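Local coordinates for protein apoptosis regulator CED-9 (Caenorhabditis elegans, PDB 1OHU) that restrains programmed cell death by sequestering the cell-death activator CED-4, which it releases when EGL-1 binds, at residues D12-V17 against Y134-I139; E47-M52 against D155-L160. The protein carries 3 engineered substitutions. All coordinates share one frame; numbering follows the deposited sequence.

Overall arrangement
In this helical Bcl-2 domain, one piece of a longer protein, both contacts join helices far apart in the chain, and both are mostly buried; their centres lie about 15 Å apart. Interaction 1 sets the start of helix 13-27, part of the predicted BH4 motif, on helix 128-144, whereas interaction 2 joins helix 44-71 to helix 154-172 within the inferred BH2 motif, farther from the chain's centre. They share no helix but meet where Phe-16 CD2 packs 4.0 Å from Met-49 CB. Interaction 1 uses small and branched side chains for a close approach, with a charged glutamate at its border; interaction 2 spans wider-spaced helices with an aromatic ring and long methionines, present as selenomethionine.

Interaction 1 of 2, residues D12-V17 against Y134-I139; sequences DIEGFV and YTSLFI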
ATOM      1  N   ASP A  12      12.820   0.217  -4.415  1.00 37.48           N
ATOM      2  CA  ASP A  12      12.699  -0.447  -3.120  1.00 37.18           C
ATOM      3  C   ASP A  12      11.258  -0.319  -2.661  1.00 36.43           C
ATOM      4  O   ASP A  12      10.634   0.727  -2.829  1.00 34.39           O
ATOM      5  CB  ASP A  12      13.624   0.184  -2.075  1.00 36.38           C
ATOM      6  CG  ASP A  12      15.083  -0.125  -2.331  1.00 37.89           C
ATOM      7  OD1 ASP A  12      15.398  -1.294  -2.642  1.00 37.96           O
ATOM      8  OD2 ASP A  12      15.917   0.797  -2.213  1.00 41.03           O
ATOM      9  N   ILE A  13      10.732  -1.394  -2.092  1.00 36.24           N
ATOM     10  CA  ILE A  13       9.364  -1.399  -1.617  1.00 36.67           C
ATOM     11  C   ILE A  13       9.067  -0.241  -0.662  1.00 35.40           C
ATOM     12  O   ILE A  13       7.991   0.342  -0.721  1.00 35.87           O
ATOM     13  CB  ILE A  13       9.028  -2.766  -0.957  1.00 37.73           C
ATOM     14  CG1 ILE A  13       8.052  -3.530  -1.855  1.00 38.64           C
ATOM     15  CG2 ILE A  13       8.466  -2.586   0.445  1.00 41.34           C
ATOM     16  CD1 ILE A  13       6.808  -2.754  -2.246  1.00 33.63           C
ATOM     17  N   GLU A  14      10.018   0.104   0.202  1.00 34.04           N
ATOM     18  CA  GLU A  14       9.802   1.198   1.145  1.00 32.35           C
ATOM     19  C   GLU A  14       9.365   2.471   0.455  1.00 31.71           C
ATOM     20  O   GLU A  14       8.532   3.217   0.982  1.00 31.44           O
ATOM     21  CB  GLU A  14      11.067   1.490   1.956  1.00 31.35           C
ATOM     22  CG  GLU A  14      11.384   0.423   2.976  1.00 32.44           C
ATOM     23  CD  GLU A  14      11.903  -0.849   2.346  1.00 34.99           C
ATOM     24  OE1 GLU A  14      11.911  -1.887   3.039  1.00 33.37           O
ATOM     25  OE2 GLU A  14      12.314  -0.806   1.164  1.00 34.75           O
ATOM     26  N   GLY A  15       9.935   2.722  -0.719  1.00 29.05           N
ATOM     27  CA  GLY A  15       9.597   3.919  -1.464  1.00 28.68           C
ATOM     28  C   GLY A  15       8.125   3.991  -1.815  1.00 29.11           C
ATOM     29  O   GLY A  15       7.519   5.057  -1.734  1.00 30.86           O
ATOM     30  N   PHE A  16       7.544   2.862  -2.209  1.00 30.02           N
ATOM     31  CA  PHE A  16       6.126   2.842  -2.560  1.00 29.33           C
ATOM     32  C   PHE A  16       5.262   3.020  -1.315  1.00 28.56           C
ATOM     33  O   PHE A  16       4.292   3.783  -1.318  1.00 27.58           O
ATOM     34  CB  PHE A  16       5.744   1.517  -3.235  1.00 31.57           C
ATOM     35  CG  PHE A  16       6.350   1.325  -4.598  1.00 34.49           C
ATOM     36  CD1 PHE A  16       7.689   0.965  -4.736  1.00 35.02           C
ATOM     37  CD2 PHE A  16       5.580   1.500  -5.745  1.00 34.85           C
ATOM     38  CE1 PHE A  16       8.251   0.784  -5.998  1.00 36.81           C
ATOM     39  CE2 PHE A  16       6.131   1.322  -7.012  1.00 36.53           C
ATOM     40  CZ  PHE A  16       7.469   0.962  -7.140  1.00 36.37           C
ATOM     41  N   VAL A  17       5.615   2.309  -0.250  1.00 26.35           N
ATOM     42  CA  VAL A  17       4.845   2.381   0.986  1.00 24.36           C
ATOM     43  C   VAL A  17       4.861   3.796   1.557  1.00 23.89           C
ATOM     44  O   VAL A  17       3.816   4.335   1.909  1.00 24.46           O
ATOM     45  CB  VAL A  17       5.378   1.391   2.033  1.00 22.67           C
ATOM     46  CG1 VAL A  17       4.453   1.376   3.240  1.00 21.30           C
ATOM     47  CG2 VAL A  17       5.487  -0.004   1.432  1.00 22.76           C
ATOM     48  N   TYR A 134       5.697  -3.066   8.717  1.00 24.96           N
ATOM     49  CA  TYR A 134       5.013  -4.340   8.519  1.00 23.81           C
ATOM     50  C   TYR A 134       4.667  -4.489   7.041  1.00 24.29           C
ATOM     51  O   TYR A 134       4.971  -5.503   6.418  1.00 23.42           O
ATOM     52  CB  TYR A 134       3.715  -4.391   9.329  1.00 23.76           C
ATOM     53  CG  TYR A 134       3.882  -4.348  10.826  1.00 23.44           C
ATOM     54  CD1 TYR A 134       2.787  -4.112  11.651  1.00 23.09           C
ATOM     55  CD2 TYR A 134       5.128  -4.570  11.428  1.00 24.18           C
ATOM     56  CE1 TYR A 134       2.918  -4.095  13.039  1.00 26.80           C
ATOM     57  CE2 TYR A 134       5.273  -4.557  12.817  1.00 24.93           C
ATOM     58  CZ  TYR A 134       4.163  -4.318  13.618  1.00 27.07           C
ATOM     59  OH  TYR A 134       4.284  -4.291  14.996  1.00 25.06           O
ATOM     60  N   THR A 135       4.031  -3.461   6.485  1.00 24.71           N
ATOM     61  CA  THR A 135       3.618  -3.480   5.085  1.00 24.47           C
ATOM     62  C   THR A 135       4.804  -3.725   4.148  1.00 24.89           C
ATOM     63  O   THR A 135       4.756  -4.597   3.282  1.00 24.88           O
ATOM     64  CB  THR A 135       2.909  -2.152   4.705  1.00 25.58           C
ATOM     65  OG1 THR A 135       1.789  -1.937   5.583  1.00 21.73           O
ATOM     66  CG2 THR A 135       2.401  -2.208   3.266  1.00 23.19           C
ATOM     67  N   SER A 136       5.876  -2.968   4.343  1.00 26.54           N
ATOM     68  CA  SER A 136       7.080  -3.093   3.519  1.00 26.93           C
ATOM     69  C   SER A 136       7.722  -4.476   3.636  1.00 28.71           C
ATOM     70  O   SER A 136       8.138  -5.069   2.646  1.00 28.79           O
ATOM     71  CB  SER A 136       8.107  -2.036   3.933  1.00 25.14           C
ATOM     72  OG  SER A 136       7.573  -0.725   3.846  1.00 31.38           O
ATOM     73  N   LEU A 137       7.808  -4.974   4.859  1.00 29.72           N
ATOM     74  CA  LEU A 137       8.407  -6.272   5.120  1.00 33.31           C
ATOM     75  C   LEU A 137       7.563  -7.407   4.531  1.00 33.32           C
ATOM     76  O   LEU A 137       8.074  -8.279   3.833  1.00 32.50           O
ATOM     77  CB  LEU A 137       8.566  -6.448   6.635  1.00 37.23           C
ATOM     78  CG  LEU A 137       9.348  -7.630   7.206  1.00 40.78           C
ATOM     79  CD1 LEU A 137       9.557  -7.416   8.703  1.00 42.33           C
ATOM     80  CD2 LEU A 137       8.593  -8.922   6.941  1.00 45.95           C
ATOM     81  N   PHE A 138       6.269  -7.389   4.813  1.00 32.31           N
ATOM     82  CA  PHE A 138       5.372  -8.422   4.314  1.00 33.15           C
ATOM     83  C   PHE A 138       5.477  -8.556   2.797  1.00 34.75           C
ATOM     84  O   PHE A 138       5.567  -9.665   2.271  1.00 36.68           O
ATOM     85  CB  PHE A 138       3.932  -8.091   4.725  1.00 32.74           C
ATOM     86  CG  PHE A 138       2.952  -9.200   4.481  1.00 32.45           C
ATOM     87  CD1 PHE A 138       2.351  -9.359   3.236  1.00 33.94           C
ATOM     88  CD2 PHE A 138       2.607 -10.074   5.505  1.00 31.04           C
ATOM     89  CE1 PHE A 138       1.416 -10.369   3.015  1.00 33.48           C
ATOM     90  CE2 PHE A 138       1.675 -11.086   5.299  1.00 32.26           C
ATOM     91  CZ  PHE A 138       1.076 -11.236   4.053  1.00 34.29           C
ATOM     92  N   ILE A 139       5.490  -7.421   2.107  1.00 34.10           N
ATOM     93  CA  ILE A 139       5.573  -7.385   0.651  1.00 35.14           C
ATOM     94  C   ILE A 139       6.938  -7.787   0.116  1.00 37.69           C
ATOM     95  O   ILE A 139       7.032  -8.431  -0.930  1.00 39.00           O
ATOM     96  CB  ILE A 139       5.225  -5.980   0.113  1.00 33.61           C
ATOM     97  CG1 ILE A 139       3.795  -5.609   0.519  1.00 31.76           C
ATOM     98  CG2 ILE A 139       5.354  -5.953  -1.400  1.00 35.05           C
ATOM     99  CD1 ILE A 139       3.319  -4.287  -0.045  1.00 31.63           C
TER
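Ile-13 and Val-17, one helical turn apart, press against Ser-136 where the first turn of helix 13-27 crosses helix 128-144. The axes approach to 9.2 Å and run roughly antiparallel, 138° between their directions. The tight part is centred on the serine, which is small enough to let the other helix come close: Ile-13 CG2 sits against its backbone, 3.3 Å from Ser-136 O and 3.4 Å from Ser-136 CA, the latter closer than carbons usually pack. Val-17 CG2 lies 3.3 Å from Ser-136 OG, a polar atom that tolerates this apolar neighbour because it is hydrogen-bonded to Phe-132 O, one turn back in its own helix. Val-17 CG1, anti to the backbone N (chi1 -173°), reaches on to Thr-135 CB at 4.1 Å. On the inner side, Ile-13 CD1 meets Ile-139 CG2 at 3.6 Å, the two side chains crossing at about a right angle; Ile-139 continues inward to Leu-104 and Ile-108 of helix 101-118. An alanine in place of Ile-13 would probably open a gap beside Ser-136 and leave Ile-139 CG2 without its partner on helix 13-27.

The border toward solvent is looser. There Glu-14, partly exposed, is bent at chi2 (73°), which turns its CD from an extended course; OE1 comes only to within 3.9 Å of Ser-136 CB, its charge met instead by a salt bridge to Lys-140, one turn beyond Ser-136. This is plain packing of the predicted BH4 helix onto the Bcl-2 helical bundle. With no hydrogen bond between the two segments, their direct contact rests on the fit of branched side chains round a small residue, while the carboxylate adds a charged link at the border to the same helix.

Interaction 2 of 2, residues E47-M52 against D155-L160; sequences EMMRVM and DDFMTL
Phe-157 points its ring between helices 154-172 and 44-71, and three selenomethionines of the latter gather round its far end. Its CG is anti to the backbone N (chi1 169°), which starts the ring off toward the other helix. The touching atoms of all three stand oblique to the ring: Met-48 CG lies 3.9 Å from Phe-157 CE2, Met-49 CE is 3.9 Å from Phe-157 CZ, and Met-52 CG stands farther off, 4.4 Å from Phe-157 CZ. The side chain of Met-49 as a whole crosses that of Phe-157 at about a right angle, having bent at both chi2 and chi3 to bring its methyl there. Long, flexible methionines (selenomethionine in this crystal) suit helices whose axes come no closer than 10.9 Å and cross at 49°. In this Bcl-2 fold the inferred BH2 motif is thereby packed onto helix 44-71, and Trp-154 meets the Phe-157 ring edge-to-face. Beside the ring, at the partly exposed border, Met-158 folds back through chi2 (-59°) and lays its selenium against the stem of Met-48, with Met-158 SE 3.6 Å from Met-48 CB. Farther in, Met-49 touches Ile-108 and Met-52 touches Ile-105, both of helix 101-118.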
ATOM      1  N   GLU A  47       3.697   7.136  -8.568  1.00 44.09           N
ATOM      2  CA  GLU A  47       2.535   7.860  -9.058  1.00 45.15           C
ATOM      3  C   GLU A  47       1.496   6.929  -9.665  1.00 44.68           C
ATOM      4  O   GLU A  47       0.309   7.258  -9.710  1.00 43.93           O
ATOM      5  CB  GLU A  47       2.980   8.928 -10.057  1.00 47.09           C
ATOM      6  CG  GLU A  47       3.406  10.223  -9.375  1.00 51.89           C
ATOM      7  CD  GLU A  47       4.309  11.090 -10.231  1.00 55.60           C
ATOM      8  OE1 GLU A  47       3.990  11.312 -11.421  1.00 59.95           O
ATOM      9  OE2 GLU A  47       5.341  11.564  -9.707  1.00 57.57           O
HETATM   10  N   MSE A  48       1.940   5.761 -10.117  1.00 44.40           N
HETATM   11  CA  MSE A  48       1.023   4.782 -10.684  1.00 44.24           C
HETATM   12  C   MSE A  48       0.421   3.985  -9.538  1.00 43.41           C
HETATM   13  O   MSE A  48      -0.677   3.442  -9.659  1.00 43.72           O
HETATM   14  CB  MSE A  48       1.756   3.841 -11.643  1.00 45.27           C
HETATM   15  CG  MSE A  48       0.890   2.723 -12.238  1.00 47.98           C
HETATM   16 SE   MSE A  48      -0.666   3.309 -13.270  1.00 51.67          SE
HETATM   17  CE  MSE A  48      -0.190   5.153 -13.612  1.00 47.12           C
HETATM   18  N   MSE A  49       1.148   3.916  -8.424  1.00 41.98           N
HETATM   19  CA  MSE A  49       0.670   3.190  -7.251  1.00 40.18           C
HETATM   20  C   MSE A  49      -0.368   4.024  -6.513  1.00 39.37           C
HETATM   21  O   MSE A  49      -1.221   3.480  -5.810  1.00 39.55           O
HETATM   22  CB  MSE A  49       1.833   2.853  -6.310  1.00 40.85           C
HETATM   23  CG  MSE A  49       1.429   2.090  -5.052  1.00 36.42           C
HETATM   24 SE   MSE A  49       0.568   0.396  -5.399  1.00 40.06          SE
HETATM   25  CE  MSE A  49       2.122  -0.662  -5.836  1.00 37.64           C
ATOM     26  N   ARG A  50      -0.299   5.343  -6.679  1.00 38.18           N
ATOM     27  CA  ARG A  50      -1.253   6.239  -6.036  1.00 38.26           C
ATOM     28  C   ARG A  50      -2.623   6.054  -6.656  1.00 38.99           C
ATOM     29  O   ARG A  50      -3.633   6.047  -5.956  1.00 39.07           O
ATOM     30  CB  ARG A  50      -0.838   7.700  -6.198  1.00 36.83           C
ATOM     31  CG  ARG A  50       0.456   8.082  -5.505  1.00 35.79           C
ATOM     32  CD  ARG A  50       0.756   9.565  -5.709  1.00 34.67           C
ATOM     33  NE  ARG A  50       2.078   9.930  -5.223  1.00 33.82           N
ATOM     34  CZ  ARG A  50       2.570  11.164  -5.244  1.00 34.84           C
ATOM     35  NH1 ARG A  50       1.845  12.159  -5.732  1.00 35.23           N
ATOM     36  NH2 ARG A  50       3.785  11.406  -4.770  1.00 31.97           N
ATOM     37  N   VAL A  51      -2.656   5.915  -7.978  1.00 39.79           N
ATOM     38  CA  VAL A  51      -3.914   5.728  -8.688  1.00 39.21           C
ATOM     39  C   VAL A  51      -4.486   4.359  -8.379  1.00 38.76           C
ATOM     40  O   VAL A  51      -5.662   4.226  -8.051  1.00 39.61           O
ATOM     41  CB  VAL A  51      -3.726   5.840 -10.218  1.00 40.08           C
ATOM     42  CG1 VAL A  51      -5.035   5.517 -10.929  1.00 41.07           C
ATOM     43  CG2 VAL A  51      -3.256   7.239 -10.583  1.00 39.03           C
HETATM   44  N   MSE A  52      -3.642   3.343  -8.489  1.00 39.18           N
HETATM   45  CA  MSE A  52      -4.052   1.972  -8.232  1.00 40.26           C
HETATM   46  C   MSE A  52      -4.616   1.794  -6.822  1.00 39.95           C
HETATM   47  O   MSE A  52      -5.578   1.046  -6.622  1.00 39.82           O
HETATM   48  CB  MSE A  52      -2.867   1.035  -8.456  1.00 41.81           C
HETATM   49  CG  MSE A  52      -2.380   1.013  -9.906  1.00 47.20           C
HETATM   50 SE   MSE A  52      -3.684   0.238 -11.126  1.00 50.63          SE
HETATM   51  CE  MSE A  52      -2.748  -1.396 -11.500  1.00 50.82           C
ATOM     52  N   ASP A 155       7.789  -3.683 -14.494  1.00 60.06           N
ATOM     53  CA  ASP A 155       7.545  -3.263 -15.869  1.00 61.82           C
ATOM     54  C   ASP A 155       6.195  -3.819 -16.281  1.00 61.66           C
ATOM     55  O   ASP A 155       5.341  -3.105 -16.809  1.00 61.26           O
ATOM     56  CB  ASP A 155       8.637  -3.812 -16.780  1.00 65.13           C
ATOM     57  CG  ASP A 155      10.023  -3.407 -16.322  1.00 69.11           C
ATOM     58  OD1 ASP A 155      10.351  -2.203 -16.415  1.00 71.58           O
ATOM     59  OD2 ASP A 155      10.780  -4.290 -15.858  1.00 70.58           O
ATOM     60  N   ASP A 156       6.010  -5.108 -16.026  1.00 62.19           N
ATOM     61  CA  ASP A 156       4.761  -5.784 -16.337  1.00 62.67           C
ATOM     62  C   ASP A 156       3.655  -5.073 -15.550  1.00 62.03           C
ATOM     63  O   ASP A 156       2.507  -4.997 -15.990  1.00 62.14           O
ATOM     64  CB  ASP A 156       4.861  -7.251 -15.916  1.00 64.08           C
ATOM     65  CG  ASP A 156       3.818  -8.119 -16.575  1.00 66.09           C
ATOM     66  OD1 ASP A 156       2.612  -7.892 -16.343  1.00 66.62           O
ATOM     67  OD2 ASP A 156       4.209  -9.032 -17.331  1.00 68.79           O
ATOM     68  N   PHE A 157       4.029  -4.546 -14.387  1.00 60.28           N
ATOM     69  CA  PHE A 157       3.110  -3.825 -13.508  1.00 57.81           C
ATOM     70  C   PHE A 157       2.578  -2.568 -14.186  1.00 55.61           C
ATOM     71  O   PHE A 157       1.367  -2.342 -14.232  1.00 53.96           O
ATOM     72  CB  PHE A 157       3.830  -3.442 -12.207  1.00 58.87           C
ATOM     73  CG  PHE A 157       3.065  -2.474 -11.339  1.00 58.73           C
ATOM     74  CD1 PHE A 157       1.968  -2.896 -10.595  1.00 59.05           C
ATOM     75  CD2 PHE A 157       3.448  -1.137 -11.264  1.00 58.04           C
ATOM     76  CE1 PHE A 157       1.266  -1.999  -9.786  1.00 58.50           C
ATOM     77  CE2 PHE A 157       2.753  -0.236 -10.460  1.00 58.31           C
ATOM     78  CZ  PHE A 157       1.661  -0.667  -9.720  1.00 58.31           C
HETATM   79  N   MSE A 158       3.489  -1.753 -14.709  1.00 53.50           N
HETATM   80  CA  MSE A 158       3.112  -0.514 -15.372  1.00 53.88           C
HETATM   81  C   MSE A 158       2.187  -0.739 -16.561  1.00 53.99           C
HETATM   82  O   MSE A 158       1.248   0.031 -16.781  1.00 53.01           O
HETATM   83  CB  MSE A 158       4.365   0.240 -15.822  1.00 53.96           C
HETATM   84  CG  MSE A 158       5.214   0.754 -14.670  1.00 54.13           C
HETATM   85 SE   MSE A 158       4.238   1.955 -13.502  1.00 54.63          SE
HETATM   86  CE  MSE A 158       4.713   3.661 -14.283  1.00 49.90           C
ATOM     87  N   THR A 159       2.452  -1.791 -17.326  1.00 54.27           N
ATOM     88  CA  THR A 159       1.628  -2.102 -18.487  1.00 55.82           C
ATOM     89  C   THR A 159       0.190  -2.359 -18.050  1.00 55.90           C
ATOM     90  O   THR A 159      -0.745  -1.736 -18.557  1.00 57.76           O
ATOM     91  CB  THR A 159       2.157  -3.340 -19.233  1.00 56.38           C
ATOM     92  OG1 THR A 159       3.484  -3.076 -19.709  1.00 55.25           O
ATOM     93  CG2 THR A 159       1.248  -3.683 -20.412  1.00 55.83           C
ATOM     94  N   LEU A 160       0.016  -3.280 -17.107  1.00 55.35           N
ATOM     95  CA  LEU A 160      -1.309  -3.596 -16.594  1.00 55.04           C
ATOM     96  C   LEU A 160      -1.918  -2.383 -15.901  1.00 54.52           C
ATOM     97  O   LEU A 160      -3.122  -2.145 -15.989  1.00 54.71           O
ATOM     98  CB  LEU A 160      -1.237  -4.774 -15.615  1.00 55.56           C
ATOM     99  CG  LEU A 160      -1.087  -6.187 -16.199  1.00 55.68           C
ATOM    100  CD1 LEU A 160       0.141  -6.266 -17.086  1.00 56.26           C
ATOM    101  CD2 LEU A 160      -0.991  -7.197 -15.064  1.00 54.26           C
TER